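Local coordinates for protein DNMT2 (Spodoptera frugiperda, PDB 4H0N) that probably methylates a cytosine in the anticodon loop of tRNA(Asp), and also cytosine in DNA, using S-adenosyl-L-methionine as methyl donor, at residues A[5-10]-A[31-36]; A[11-16]-A[40-45]; A[73-78]-A[115-120]. The protein carries 3 engineered substitutions. All blocks are in the same frame, centred on the assembly; numbering follows the deposited sequence.

Contact 1: residues A[5-10]-A[31-36]; sequences KILELY and AAVDIN. With SAH (S-adenosyl-L-homocysteine), chain E.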
loop_
_atom_site.group_PDB
_atom_site.type_symbol
_atom_site.label_atom_id
_atom_site.label_comp_id
_atom_site.label_asym_id
_atom_site.label_seq_id
_atom_site.Cartn_x
_atom_site.Cartn_y
_atom_site.Cartn_z
ATOM N N LYS A 5 -16.917 -1.828 -15.081
ATOM C CA LYS A 5 -16.979 -0.488 -14.515
ATOM C C LYS A 5 -16.484 -0.542 -13.072
ATOM O O LYS A 5 -17.089 -1.199 -12.225
ATOM C CB LYS A 5 -18.414 0.043 -14.555
ATOM C CG LYS A 5 -19.118 -0.090 -15.899
ATOM C CD LYS A 5 -18.410 0.702 -16.969
ATOM C CE LYS A 5 -17.906 -0.216 -18.068
ATOM N NZ LYS A 5 -16.975 0.475 -19.009
ATOM N N ILE A 6 -15.380 0.138 -12.787
ATOM C CA ILE A 6 -14.796 0.050 -11.454
ATOM C C ILE A 6 -15.110 1.260 -10.568
ATOM O O ILE A 6 -15.050 2.412 -11.002
ATOM C CB ILE A 6 -13.264 -0.213 -11.500
ATOM C CG1 ILE A 6 -12.970 -1.607 -12.054
ATOM C CG2 ILE A 6 -12.657 -0.119 -10.117
ATOM C CD1 ILE A 6 -12.688 -1.640 -13.527
ATOM N N LEU A 7 -15.482 0.971 -9.327
ATOM C CA LEU A 7 -15.548 1.979 -8.290
ATOM C C LEU A 7 -14.338 1.783 -7.400
ATOM O O LEU A 7 -14.140 0.709 -6.829
ATOM C CB LEU A 7 -16.827 1.831 -7.475
ATOM C CG LEU A 7 -16.958 2.846 -6.343
ATOM C CD1 LEU A 7 -16.725 4.254 -6.869
ATOM C CD2 LEU A 7 -18.325 2.733 -5.682
ATOM N N GLU A 8 -13.518 2.820 -7.296
ATOM C CA GLU A 8 -12.276 2.740 -6.543
ATOM C C GLU A 8 -12.387 3.552 -5.255
ATOM O O GLU A 8 -12.297 4.776 -5.281
ATOM C CB GLU A 8 -11.130 3.255 -7.409
ATOM C CG GLU A 8 -9.754 3.132 -6.804
ATOM C CD GLU A 8 -8.720 3.841 -7.647
ATOM O OE1 GLU A 8 -7.509 3.669 -7.380
ATOM O OE2 GLU A 8 -9.124 4.575 -8.579
ATOM N N LEU A 9 -12.591 2.861 -4.137
ATOM C CA LEU A 9 -12.817 3.516 -2.850
ATOM C C LEU A 9 -11.539 3.650 -2.045
ATOM O O LEU A 9 -10.691 2.756 -2.066
ATOM C CB LEU A 9 -13.821 2.726 -2.027
ATOM C CG LEU A 9 -15.170 2.484 -2.683
ATOM C CD1 LEU A 9 -16.058 1.713 -1.722
ATOM C CD2 LEU A 9 -15.791 3.814 -3.080
ATOM N N TYR A 10 -11.427 4.753 -1.309
ATOM C CA TYR A 10 -10.197 5.093 -0.608
ATOM C C TYR A 10 -9.058 5.082 -1.625
ATOM O O TYR A 10 -8.015 4.464 -1.412
ATOM C CB TYR A 10 -9.934 4.111 0.529
ATOM C CG TYR A 10 -11.145 3.855 1.397
ATOM C CD1 TYR A 10 -11.966 2.759 1.171
ATOM C CD2 TYR A 10 -11.469 4.707 2.445
ATOM C CE1 TYR A 10 -13.072 2.515 1.967
ATOM C CE2 TYR A 10 -12.569 4.472 3.246
ATOM C CZ TYR A 10 -13.371 3.371 3.002
ATOM O OH TYR A 10 -14.481 3.120 3.791
ATOM N N ALA A 31 -15.218 5.862 -11.318
ATOM C CA ALA A 31 -15.230 6.729 -10.146
ATOM C C ALA A 31 -14.187 6.310 -9.117
ATOM O O ALA A 31 -14.008 5.117 -8.854
ATOM C CB ALA A 31 -16.614 6.753 -9.514
ATOM N N ALA A 32 -13.505 7.306 -8.551
ATOM C CA ALA A 32 -12.568 7.102 -7.458
ATOM C C ALA A 32 -12.945 8.067 -6.346
ATOM O O ALA A 32 -13.176 9.248 -6.601
ATOM C CB ALA A 32 -11.158 7.359 -7.928
ATOM N N VAL A 33 -13.013 7.569 -5.114
ATOM C CA VAL A 33 -13.518 8.366 -3.998
ATOM C C VAL A 33 -12.509 8.478 -2.861
ATOM O O VAL A 33 -12.084 7.469 -2.296
ATOM C CB VAL A 33 -14.828 7.775 -3.439
ATOM C CG1 VAL A 33 -15.314 8.589 -2.263
ATOM C CG2 VAL A 33 -15.898 7.712 -4.527
ATOM N N ASP A 34 -12.135 9.710 -2.528
ATOM C CA ASP A 34 -11.196 9.966 -1.445
ATOM C C ASP A 34 -11.406 11.386 -0.934
ATOM O O ASP A 34 -11.685 12.294 -1.715
ATOM C CB ASP A 34 -9.757 9.776 -1.933
ATOM C CG ASP A 34 -8.755 9.724 -0.795
ATOM O OD1 ASP A 34 -7.973 8.750 -0.739
ATOM O OD2 ASP A 34 -8.740 10.659 0.037
ATOM N N ILE A 35 -11.269 11.575 0.376
ATOM C CA ILE A 35 -11.500 12.882 0.987
ATOM C C ILE A 35 -10.216 13.669 1.220
ATOM O O ILE A 35 -10.258 14.758 1.789
ATOM C CB ILE A 35 -12.216 12.759 2.348
ATOM C CG1 ILE A 35 -11.364 11.945 3.325
ATOM C CG2 ILE A 35 -13.605 12.155 2.175
ATOM C CD1 ILE A 35 -11.966 11.810 4.696
ATOM N N ASN A 36 -9.080 13.121 0.797
ATOM C CA ASN A 36 -7.806 13.808 0.988
ATOM C C ASN A 36 -7.387 14.652 -0.213
ATOM O O ASN A 36 -7.103 14.124 -1.286
ATOM C CB ASN A 36 -6.693 12.828 1.351
ATOM C CG ASN A 36 -5.434 13.535 1.809
ATOM O OD1 ASN A 36 -4.470 13.671 1.054
ATOM N ND2 ASN A 36 -5.447 14.013 3.048
HETATM N N SAH E . -4.857 2.568 -1.660
HETATM C CA SAH E . -4.749 4.020 -1.746
HETATM C CB SAH E . -4.973 4.717 -0.398
HETATM C CG SAH E . -5.235 3.851 0.832
HETATM S SD SAH E . -4.875 4.757 2.363
HETATM C C SAH E . -3.436 4.463 -2.399
HETATM O O SAH E . -2.840 5.474 -2.022
HETATM O OXT SAH E . -2.942 3.831 -3.331
HETATM C "C5'" SAH E . -6.616 5.182 2.636
HETATM C "C4'" SAH E . -7.027 6.545 2.076
HETATM O "O4'" SAH E . -8.437 6.658 2.109
HETATM C "C3'" SAH E . -6.479 7.730 2.861
HETATM O "O3'" SAH E . -5.535 8.425 2.076
HETATM C "C2'" SAH E . -7.676 8.620 3.162
HETATM O "O2'" SAH E . -7.479 9.928 2.675
HETATM C "C1'" SAH E . -8.839 7.975 2.431
HETATM N N9 SAH E . -10.063 7.951 3.258
HETATM C C8 SAH E . -10.151 7.675 4.599
HETATM N N7 SAH E . -11.450 7.752 4.973
HETATM C C5 SAH E . -12.195 8.074 3.892
HETATM C C6 SAH E . -13.559 8.277 3.716
HETATM N N6 SAH E . -14.395 8.162 4.744
HETATM N N1 SAH E . -14.043 8.602 2.464
HETATM C C2 SAH E . -13.174 8.724 1.398
HETATM N N3 SAH E . -11.820 8.523 1.580
HETATM C C4 SAH E . -11.337 8.203 2.806
#
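I6 O takes a weak, long bond from A31 N (3.5 Å), and from there strand 5-9 runs parallel to strand 31-33. L7 swings CG anti to its backbone N (chi1 179°), which brings CD1 over A31 CB at 3.6 Å and within reach of V33 CG2. E8 bonds with its backbone on both sides of A32: E8 N gives a nearly straight bond to A31 O (2.8 Å), and E8 O receives V33 N (2.9 Å). Its extended side chain passes A32 CB on the opposite face of the sheet from L7 and L9, and the carboxylate is taken up beyond the pair by Y43 OH and H17 N. L9 lies beside V33 and points the same way, CD2 4.1 Å from V33 CB. At Y10 the chain leaves the strand with positive phi, and the ring sits obliquely against the adenine of S-adenosyl-L-homocysteine, CD2 3.5 Å from its C4, with ribose O4' at the ring edge. I35 packs on the opposite side of the base, CG2 3.5 Å from its C2. At the ribose, D34 OD2 accepts both O2' (3.0 Å) and N36 N, the latter an Asx turn, while D34 OD1 takes G12 N. This is the first beta-alpha-beta unit of a Rossmann-like methyltransferase, with the acidic residue just past its second strand. With bonds on both oxygens, the D34 carboxylate is fixed in rotation, which probably keeps it ready for the ribose hydroxyl.

Contact 2: residues A[11-16]-A[40-45]; sequences SGIGGM and NSVYKH. With SAH (S-adenosyl-L-homocysteine), chain E.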
loop_
_atom_site.group_PDB
_atom_site.type_symbol
_atom_site.label_atom_id
_atom_site.label_comp_id
_atom_site.label_asym_id
_atom_site.label_seq_id
_atom_site.Cartn_x
_atom_site.Cartn_y
_atom_site.Cartn_z
ATOM N N SER A 11 -9.291 5.785 -2.732
ATOM C CA SER A 11 -8.441 5.724 -3.913
ATOM C C SER A 11 -6.990 6.136 -3.678
ATOM O O SER A 11 -6.094 5.650 -4.366
ATOM C CB SER A 11 -9.044 6.567 -5.038
ATOM O OG SER A 11 -9.160 7.920 -4.646
ATOM N N GLY A 12 -6.766 7.028 -2.716
ATOM C CA GLY A 12 -5.433 7.524 -2.415
ATOM C C GLY A 12 -4.761 8.153 -3.620
ATOM O O GLY A 12 -5.367 8.961 -4.322
ATOM N N ILE A 13 -3.508 7.782 -3.870
ATOM C CA ILE A 13 -2.805 8.268 -5.053
ATOM C C ILE A 13 -3.053 7.354 -6.256
ATOM O O ILE A 13 -2.471 7.545 -7.324
ATOM C CB ILE A 13 -1.281 8.435 -4.818
ATOM C CG1 ILE A 13 -0.612 7.070 -4.660
ATOM C CG2 ILE A 13 -1.007 9.334 -3.617
ATOM C CD1 ILE A 13 0.871 7.149 -4.431
ATOM N N GLY A 14 -3.913 6.359 -6.074
ATOM C CA GLY A 14 -4.387 5.558 -7.187
ATOM C C GLY A 14 -3.567 4.329 -7.544
ATOM O O GLY A 14 -3.315 4.069 -8.719
ATOM N N GLY A 15 -3.160 3.567 -6.533
ATOM C CA GLY A 15 -2.427 2.334 -6.763
ATOM C C GLY A 15 -3.302 1.269 -7.397
ATOM O O GLY A 15 -2.852 0.503 -8.251
ATOM N N MET A 16 -4.560 1.225 -6.968
ATOM C CA MET A 16 -5.546 0.324 -7.543
ATOM C C MET A 16 -5.642 0.538 -9.050
ATOM O O MET A 16 -5.530 -0.407 -9.830
ATOM C CB MET A 16 -6.907 0.573 -6.899
ATOM C CG MET A 16 -6.969 0.226 -5.426
ATOM S SD MET A 16 -6.748 -1.539 -5.149
ATOM C CE MET A 16 -7.350 -1.704 -3.473
ATOM N N ASN A 40 -5.786 13.375 -3.673
ATOM C CA ASN A 40 -6.602 13.620 -4.856
ATOM C C ASN A 40 -5.829 14.375 -5.934
ATOM O O ASN A 40 -5.962 14.078 -7.124
ATOM C CB ASN A 40 -7.874 14.399 -4.495
ATOM C CG ASN A 40 -8.846 13.590 -3.652
ATOM O OD1 ASN A 40 -8.779 12.363 -3.608
ATOM N ND2 ASN A 40 -9.760 14.281 -2.980
ATOM N N SER A 41 -5.015 15.342 -5.515
ATOM C CA SER A 41 -4.261 16.167 -6.454
ATOM C C SER A 41 -3.231 15.317 -7.178
ATOM O O SER A 41 -3.007 15.472 -8.377
ATOM C CB SER A 41 -3.567 17.318 -5.729
ATOM O OG SER A 41 -2.406 16.863 -5.060
ATOM N N VAL A 42 -2.608 14.413 -6.434
ATOM C CA VAL A 42 -1.652 13.474 -6.997
ATOM C C VAL A 42 -2.368 12.527 -7.948
ATOM O O VAL A 42 -1.866 12.216 -9.029
ATOM C CB VAL A 42 -0.974 12.665 -5.888
ATOM C CG1 VAL A 42 -0.135 11.541 -6.476
ATOM C CG2 VAL A 42 -0.136 13.584 -5.016
ATOM N N TYR A 43 -3.549 12.079 -7.542
ATOM C CA TYR A 43 -4.349 11.182 -8.368
ATOM C C TYR A 43 -4.742 11.867 -9.675
ATOM O O TYR A 43 -4.670 11.261 -10.742
ATOM C CB TYR A 43 -5.600 10.706 -7.613
ATOM C CG TYR A 43 -6.389 9.625 -8.331
ATOM C CD1 TYR A 43 -6.331 8.303 -7.912
ATOM C CD2 TYR A 43 -7.189 9.927 -9.428
ATOM C CE1 TYR A 43 -7.044 7.308 -8.568
ATOM C CE2 TYR A 43 -7.897 8.944 -10.092
ATOM C CZ TYR A 43 -7.826 7.632 -9.660
ATOM O OH TYR A 43 -8.543 6.648 -10.320
ATOM N N LYS A 44 -5.158 13.127 -9.585
ATOM C CA LYS A 44 -5.602 13.869 -10.763
ATOM C C LYS A 44 -4.454 14.100 -11.734
ATOM O O LYS A 44 -4.649 14.205 -12.945
ATOM C CB LYS A 44 -6.222 15.207 -10.359
ATOM C CG LYS A 44 -7.701 15.320 -10.694
ATOM C CD LYS A 44 -8.228 16.746 -10.549
ATOM C CE LYS A 44 -7.625 17.688 -11.584
ATOM N NZ LYS A 44 -6.344 18.312 -11.129
ATOM N N HIS A 45 -3.249 14.175 -11.187
ATOM C CA HIS A 45 -2.070 14.438 -11.983
ATOM C C HIS A 45 -1.797 13.273 -12.921
ATOM O O HIS A 45 -1.419 13.466 -14.076
ATOM C CB HIS A 45 -0.867 14.683 -11.074
ATOM C CG HIS A 45 0.411 14.887 -11.815
ATOM N ND1 HIS A 45 0.727 16.073 -12.447
ATOM C CD2 HIS A 45 1.453 14.050 -12.044
ATOM C CE1 HIS A 45 1.909 15.957 -13.024
ATOM N NE2 HIS A 45 2.371 14.745 -12.797
HETATM N N SAH E . -4.857 2.568 -1.660
HETATM C CA SAH E . -4.749 4.020 -1.746
HETATM C CB SAH E . -4.973 4.717 -0.398
HETATM C CG SAH E . -5.235 3.851 0.832
HETATM S SD SAH E . -4.875 4.757 2.363
HETATM C C SAH E . -3.436 4.463 -2.399
HETATM O O SAH E . -2.840 5.474 -2.022
HETATM O OXT SAH E . -2.942 3.831 -3.331
HETATM C "C5'" SAH E . -6.616 5.182 2.636
HETATM C "C4'" SAH E . -7.027 6.545 2.076
HETATM O "O4'" SAH E . -8.437 6.658 2.109
HETATM C "C3'" SAH E . -6.479 7.730 2.861
HETATM O "O3'" SAH E . -5.535 8.425 2.076
HETATM C "C2'" SAH E . -7.676 8.620 3.162
HETATM O "O2'" SAH E . -7.479 9.928 2.675
HETATM C "C1'" SAH E . -8.839 7.975 2.431
HETATM N N9 SAH E . -10.063 7.951 3.258
HETATM C C8 SAH E . -10.151 7.675 4.599
HETATM N N7 SAH E . -11.450 7.752 4.973
HETATM C C5 SAH E . -12.195 8.074 3.892
HETATM C C6 SAH E . -13.559 8.277 3.716
HETATM N N6 SAH E . -14.395 8.162 4.744
HETATM N N1 SAH E . -14.043 8.602 2.464
HETATM C C2 SAH E . -13.174 8.724 1.398
HETATM N N3 SAH E . -11.820 8.523 1.580
HETATM C C4 SAH E . -11.337 8.203 2.806
HETATM O O HOH W 1 -7.704 9.817 -4.991
#
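N40, in helix 37-46, reaches the loop 11-14 through a water that gives one hydrogen to N40 OD1 (3.1 Å) and the other to G12 O (2.6 Å). S11 OG lies on the same water, though at a distance too short to trust. The other end of the amide is held as well, N40 ND2 bonding D34 O. Two residues on, V42 carries CG1 anti to its backbone N (chi1 171°) and lays it alongside I13, 3.7 Å from I13 CB. L314 of helix 308-316 touches both side chains. Y43 does most of the covering. Its CB meets G12 O, its ring meets the backbone of the glycine loop obliquely, CD1 3.4 Å from G14 CA, and CE1 comes near S11 CB. Beyond the loop Y43 OH is tied to H17 ND1 as well as to E8. A side chain at G14 would run into this ring, and one at G12 into the ligand carboxylate, which fits the glycine-rich loop between the first strand and first helix of class I methyltransferases. The loop is drawn tight by G14 N bonding S11 O at 2.9 Å. On its far side from Y43, I13 N donates to O of S-adenosyl-L-homocysteine (3.0 Å) and G15 N to its OXT (3.2 Å). The ligand carboxylate thus takes one backbone N-H on each oxygen at the start of helix 15-23, where the helix end would probably help to stabilise its negative charge.

Contact 3: residues A[73-78]-A[115-120]; sequences ILMSPP and ILMENV. With SAH (S-adenosyl-L-homocysteine), chain E.
M75 sends CE across two neighbours, 3.7 Å from both I115 CG2 and M117 CB. With CG lodged between backbone N and carbonyl carbon (chi1 59°) and the chain extended, the methyl lies obliquely over strand 115-119, against F99 and L102 of helix 99-105. On the other face L74 CD2 rests 3.7 Å from L116 CB, and helix 321-332 covers the pair. The backbones run parallel in the Rossmann-like sheet, linked by L116 N to I73 O, M75 N to L116 O and E118 N to M75 O. The PPCQ sequence follows strand 73-75, and ENV begins within strand 115-119; both are hallmarks of C5-methyltransferases, with the probable nucleophile C79 next after P78. S76 OG accepts the amino N of S-adenosyl-L-homocysteine at 2.6 Å, and P78 CG is 3.7 Å from adenine C8. The P77 ring crosses the M117 side chain at about a right angle, CD 3.9 Å from M117 CG. N119 ND2 is 4.0 Å from P77 CG and gives a weak bond to M117 SD, while N119 OD1 takes V120 N at 3.0 Å. An alanine here would probably leave the M117 sulfur and V120 N without these partners and open a gap beside P77.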
loop_
_atom_site.group_PDB
_atom_site.type_symbol
_atom_site.label_atom_id
_atom_site.label_comp_id
_atom_site.label_asym_id
_atom_site.label_seq_id
_atom_site.Cartn_x
_atom_site.Cartn_y
_atom_site.Cartn_z
ATOM N N ILE A 73 -15.716 -3.283 -7.394
ATOM C CA ILE A 73 -15.240 -2.362 -6.367
ATOM C C ILE A 73 -13.799 -2.679 -5.941
ATOM O O ILE A 73 -13.482 -3.817 -5.590
ATOM C CB ILE A 73 -16.181 -2.349 -5.134
ATOM C CG1 ILE A 73 -17.551 -1.782 -5.514
ATOM C CG2 ILE A 73 -15.577 -1.539 -3.998
ATOM C CD1 ILE A 73 -18.564 -1.832 -4.399
ATOM N N LEU A 74 -12.934 -1.668 -6.001
ATOM C CA LEU A 74 -11.561 -1.773 -5.509
ATOM C C LEU A 74 -11.401 -0.858 -4.303
ATOM O O LEU A 74 -11.662 0.343 -4.383
ATOM C CB LEU A 74 -10.561 -1.385 -6.596
ATOM C CG LEU A 74 -10.602 -2.221 -7.871
ATOM C CD1 LEU A 74 -9.518 -1.756 -8.821
ATOM C CD2 LEU A 74 -10.451 -3.701 -7.552
ATOM N N MET A 75 -10.973 -1.417 -3.181
ATOM C CA MET A 75 -10.974 -0.641 -1.956
ATOM C C MET A 75 -9.878 -1.011 -0.969
ATOM O O MET A 75 -9.588 -2.181 -0.753
ATOM C CB MET A 75 -12.337 -0.759 -1.280
ATOM C CG MET A 75 -12.740 -2.173 -0.934
ATOM S SD MET A 75 -14.311 -2.178 -0.051
ATOM C CE MET A 75 -14.514 -3.923 0.284
ATOM N N SER A 76 -9.278 0.005 -0.362
ATOM C CA SER A 76 -8.322 -0.219 0.712
ATOM C C SER A 76 -8.630 0.682 1.905
ATOM O O SER A 76 -7.926 1.661 2.147
ATOM C CB SER A 76 -6.884 -0.014 0.218
ATOM O OG SER A 76 -6.775 1.144 -0.589
ATOM N N PRO A 77 -9.691 0.343 2.657
ATOM C CA PRO A 77 -10.129 1.132 3.813
ATOM C C PRO A 77 -9.086 1.151 4.925
ATOM O O PRO A 77 -8.591 0.096 5.321
ATOM C CB PRO A 77 -11.396 0.405 4.274
ATOM C CG PRO A 77 -11.246 -0.987 3.768
ATOM C CD PRO A 77 -10.514 -0.865 2.469
ATOM N N PRO A 78 -8.758 2.349 5.430
ATOM C CA PRO A 78 -7.724 2.539 6.447
ATOM C C PRO A 78 -8.170 2.017 7.804
ATOM O O PRO A 78 -9.370 1.869 8.044
ATOM C CB PRO A 78 -7.592 4.057 6.508
ATOM C CG PRO A 78 -8.952 4.548 6.160
ATOM C CD PRO A 78 -9.436 3.615 5.096
ATOM N N ILE A 115 -15.441 -7.793 -5.984
ATOM C CA ILE A 115 -14.893 -6.922 -4.956
ATOM C C ILE A 115 -13.477 -7.363 -4.645
ATOM O O ILE A 115 -13.224 -8.552 -4.461
ATOM C CB ILE A 115 -15.721 -6.996 -3.657
ATOM C CG1 ILE A 115 -17.153 -6.524 -3.902
ATOM C CG2 ILE A 115 -15.095 -6.153 -2.573
ATOM C CD1 ILE A 115 -18.046 -6.638 -2.677
ATOM N N LEU A 116 -12.549 -6.410 -4.607
ATOM C CA LEU A 116 -11.200 -6.669 -4.102
ATOM C C LEU A 116 -10.861 -5.660 -3.019
ATOM O O LEU A 116 -10.911 -4.455 -3.254
ATOM C CB LEU A 116 -10.153 -6.602 -5.220
ATOM C CG LEU A 116 -8.722 -7.025 -4.850
ATOM C CD1 LEU A 116 -8.044 -7.637 -6.062
ATOM C CD2 LEU A 116 -7.886 -5.866 -4.306
ATOM N N MET A 117 -10.506 -6.158 -1.838
ATOM C CA MET A 117 -10.111 -5.283 -0.746
ATOM C C MET A 117 -8.727 -5.614 -0.202
ATOM O O MET A 117 -8.417 -6.775 0.050
ATOM C CB MET A 117 -11.134 -5.350 0.385
ATOM C CG MET A 117 -10.690 -4.650 1.663
ATOM S SD MET A 117 -11.574 -5.207 3.130
ATOM C CE MET A 117 -11.596 -6.974 2.855
ATOM N N GLU A 118 -7.904 -4.582 -0.026
ATOM C CA GLU A 118 -6.667 -4.694 0.746
ATOM C C GLU A 118 -6.904 -4.197 2.177
ATOM O O GLU A 118 -7.723 -3.309 2.407
ATOM C CB GLU A 118 -5.535 -3.893 0.097
ATOM C CG GLU A 118 -4.223 -3.965 0.873
ATOM C CD GLU A 118 -3.208 -2.930 0.436
ATOM O OE1 GLU A 118 -2.872 -2.896 -0.767
ATOM O OE2 GLU A 118 -2.740 -2.154 1.300
ATOM N N ASN A 119 -6.197 -4.775 3.140
ATOM C CA ASN A 119 -6.355 -4.375 4.527
ATOM C C ASN A 119 -5.062 -4.580 5.307
ATOM O O ASN A 119 -4.081 -5.064 4.754
ATOM C CB ASN A 119 -7.508 -5.148 5.165
ATOM C CG ASN A 119 -8.427 -4.256 5.971
ATOM O OD1 ASN A 119 -8.001 -3.611 6.928
ATOM N ND2 ASN A 119 -9.692 -4.203 5.578
ATOM N N VAL A 120 -5.048 -4.204 6.581
ATOM C CA VAL A 120 -3.838 -4.354 7.384
ATOM C C VAL A 120 -3.674 -5.791 7.832
ATOM O O VAL A 120 -4.639 -6.553 7.864
ATOM C CB VAL A 120 -3.845 -3.455 8.641
ATOM C CG1 VAL A 120 -3.718 -1.989 8.256
ATOM C CG2 VAL A 120 -5.097 -3.699 9.476
HETATM N N SAH E . -4.857 2.568 -1.660
HETATM C CA SAH E . -4.749 4.020 -1.746
HETATM C CB SAH E . -4.973 4.717 -0.398
HETATM C CG SAH E . -5.235 3.851 0.832
HETATM S SD SAH E . -4.875 4.757 2.363
HETATM C C SAH E . -3.436 4.463 -2.399
HETATM O O SAH E . -2.840 5.474 -2.022
HETATM O OXT SAH E . -2.942 3.831 -3.331
HETATM C "C5'" SAH E . -6.616 5.182 2.636
HETATM C "C4'" SAH E . -7.027 6.545 2.076
HETATM O "O4'" SAH E . -8.437 6.658 2.109
HETATM C "C3'" SAH E . -6.479 7.730 2.861
HETATM O "O3'" SAH E . -5.535 8.425 2.076
HETATM C "C2'" SAH E . -7.676 8.620 3.162
HETATM O "O2'" SAH E . -7.479 9.928 2.675
HETATM C "C1'" SAH E . -8.839 7.975 2.431
HETATM N N9 SAH E . -10.063 7.951 3.258
HETATM C C8 SAH E . -10.151 7.675 4.599
HETATM N N7 SAH E . -11.450 7.752 4.973
HETATM C C5 SAH E . -12.195 8.074 3.892
HETATM C C6 SAH E . -13.559 8.277 3.716
HETATM N N6 SAH E . -14.395 8.162 4.744
HETATM N N1 SAH E . -14.043 8.602 2.464
HETATM C C2 SAH E . -13.174 8.724 1.398
HETATM N N3 SAH E . -11.820 8.523 1.580
HETATM C C4 SAH E . -11.337 8.203 2.806
#

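How the contacts relate
From the N terminus, strand 4-9 and the loop after it supply the first halves of contacts 1 and 2 in turn. Contact 1 closes when the chain returns as strand 27-33, and contact 2 closes a little later in helix 37-46, so the two loops cross rather than nest. Contact 3 follows in series, opening at strand 72-75 and closing at strand 114-119. It joins contact 1 edge to edge: L9 N probably bonds L74 O, making 31-33, 5-9, 73-75 and 115-119 consecutive strands of one sheet. Contact 2 packs against that sheet, M16 reaching M75 and L116. All three contacts meet at S-adenosyl-L-homocysteine.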